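Local coordinates for brain tumor protein (Drosophila melanogaster American nodavirus, PDB 6J9R) that probably represses translation as a TRIM-family protein, its coiled-coil domain pairing with a second copy to form an elongated dimer, at residues W84-S88 against Q126-G130. Sequence-based numbering, arbitrary orientation.
Sequences WQQRS and QLQTG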
loop_
_atom_site.group_PDB
_atom_site.type_symbol
_atom_site.label_atom_id
_atom_site.label_comp_id
_atom_site.label_asym_id
_atom_site.label_seq_id
_atom_site.Cartn_x
_atom_site.Cartn_y
_atom_site.Cartn_z
ATOM N N TRP B 84 4.192 1.745 -40.058
ATOM C CA TRP B 84 3.367 2.648 -40.854
ATOM C C TRP B 84 4.221 3.502 -41.793
ATOM O O TRP B 84 3.902 3.633 -42.981
ATOM C CB TRP B 84 2.521 3.546 -39.954
ATOM C CG TRP B 84 1.535 4.394 -40.729
ATOM C CD1 TRP B 84 0.226 4.092 -41.005
ATOM C CD2 TRP B 84 1.787 5.679 -41.334
ATOM N NE1 TRP B 84 -0.348 5.109 -41.741
ATOM C CE2 TRP B 84 0.586 6.091 -41.962
ATOM C CE3 TRP B 84 2.912 6.516 -41.415
ATOM C CZ2 TRP B 84 0.476 7.302 -42.662
ATOM C CZ3 TRP B 84 2.799 7.733 -42.104
ATOM C CH2 TRP B 84 1.590 8.111 -42.720
ATOM N N GLN B 85 5.324 4.039 -41.267
ATOM C CA GLN B 85 6.232 4.866 -42.053
ATOM C C GLN B 85 6.798 4.131 -43.247
ATOM O O GLN B 85 6.830 4.668 -44.350
ATOM C CB GLN B 85 7.408 5.354 -41.200
ATOM C CG GLN B 85 7.030 6.405 -40.187
ATOM C CD GLN B 85 6.706 7.741 -40.826
ATOM O OE1 GLN B 85 7.045 7.982 -41.982
ATOM N NE2 GLN B 85 6.052 8.622 -40.066
ATOM N N GLN B 86 7.245 2.903 -43.010
ATOM C CA GLN B 86 7.912 2.117 -44.038
ATOM C C GLN B 86 6.909 1.668 -45.112
ATOM O O GLN B 86 7.220 1.678 -46.297
ATOM C CB GLN B 86 8.634 0.924 -43.400
ATOM C CG GLN B 86 9.449 0.104 -44.387
ATOM C CD GLN B 86 10.417 0.944 -45.227
ATOM O OE1 GLN B 86 10.305 1.016 -46.468
ATOM N NE2 GLN B 86 11.383 1.564 -44.559
ATOM N N ARG B 87 5.704 1.294 -44.691
ATOM C CA ARG B 87 4.648 0.948 -45.633
ATOM C C ARG B 87 4.271 2.184 -46.449
ATOM O O ARG B 87 4.034 2.083 -47.650
ATOM C CB ARG B 87 3.435 0.384 -44.891
ATOM C CG ARG B 87 2.145 0.299 -45.703
ATOM C CD ARG B 87 1.222 -0.824 -45.229
ATOM N NE ARG B 87 -0.068 -0.808 -45.923
ATOM C CZ ARG B 87 -0.334 -1.378 -47.100
ATOM N NH1 ARG B 87 0.597 -2.057 -47.765
ATOM N NH2 ARG B 87 -1.556 -1.269 -47.611
ATOM N N SER B 88 4.249 3.348 -45.801
ATOM C CA SER B 88 3.993 4.598 -46.509
ATOM C C SER B 88 5.083 4.911 -47.556
ATOM O O SER B 88 4.762 5.293 -48.681
ATOM C CB SER B 88 3.874 5.759 -45.519
ATOM O OG SER B 88 2.612 5.753 -44.870
ATOM N N GLN B 126 -4.010 3.755 -45.742
ATOM C CA GLN B 126 -2.809 4.233 -45.072
ATOM C C GLN B 126 -3.034 5.633 -44.504
ATOM O O GLN B 126 -2.597 5.949 -43.400
ATOM C CB GLN B 126 -1.626 4.243 -46.029
ATOM C CG GLN B 126 -0.268 4.357 -45.356
ATOM C CD GLN B 126 0.112 3.112 -44.597
ATOM O OE1 GLN B 126 -0.606 2.119 -44.620
ATOM N NE2 GLN B 126 1.256 3.148 -43.927
ATOM N N LEU B 127 -3.746 6.459 -45.261
ATOM C CA LEU B 127 -4.034 7.811 -44.824
ATOM C C LEU B 127 -5.018 7.796 -43.656
ATOM O O LEU B 127 -4.850 8.552 -42.705
ATOM C CB LEU B 127 -4.582 8.643 -45.991
ATOM C CG LEU B 127 -4.732 10.158 -45.815
ATOM N N GLN B 128 -6.006 6.903 -43.696
ATOM C CA GLN B 128 -7.003 6.849 -42.629
ATOM C C GLN B 128 -6.403 6.383 -41.308
ATOM O O GLN B 128 -6.615 7.024 -40.280
ATOM C CB GLN B 128 -8.175 5.942 -43.023
ATOM C CG GLN B 128 -9.335 6.681 -43.716
ATOM C CD GLN B 128 -10.373 5.739 -44.322
ATOM N N THR B 129 -5.629 5.299 -41.325
ATOM C CA THR B 129 -4.934 4.886 -40.108
ATOM C C THR B 129 -3.788 5.825 -39.765
ATOM O O THR B 129 -3.183 5.685 -38.715
ATOM C CB THR B 129 -4.349 3.464 -40.216
ATOM O OG1 THR B 129 -3.255 3.474 -41.139
ATOM C CG2 THR B 129 -5.390 2.491 -40.699
ATOM N N GLY B 130 -3.483 6.783 -40.637
ATOM C CA GLY B 130 -2.488 7.786 -40.302
ATOM C C GLY B 130 -3.130 8.925 -39.522
ATOM O O GLY B 130 -2.454 9.809 -39.000
#
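Q126 reaches from helix 110-128 into the angle between W84 and R87 on the long helix 30-104, and it gives most of what segment 126-130 buries here. CB starts off to one side, but with CG anti to the backbone N (chi1 -164°) and a bend at chi2 the chain turns across to the other helix. CG passes the hydroxyl of S88, CG to OG 3.2 Å. CD then lies between NE1 of W84 and CG of R87, and the amide spreads almost parallel to the indole, the two planes 14° apart. NE2 sits over one face of that ring, near its rim, 3.2 Å from CD1 of W84. It donates to OG of S88 at 3.1 Å, with the acceptor close to the amide plane. The same NE2 also lies 2.9 Å from the carbonyl O of W84. OE1 faces R87 instead, where NE makes a weak, bent bond to it (3.2 Å), the guanidinium standing steeply to the amide.

The backbone of Q126 is held as well. NE1 of W84 donates to its carbonyl O at 2.9 Å, with that oxygen nearly in the ring plane, so the indole takes the amide on its face and the carbonyl at its edge. G130 CA packs obliquely near the same ring, while A27 of the second subunit also packs on W84.

The bonds of W84 and S88, with a weak one from R87, thus join the C-terminal part of the short helix to the long one, far along the antiparallel hairpin from its turn, the fold-back of a short helix on the long one seen in TRIM coiled-coil domains.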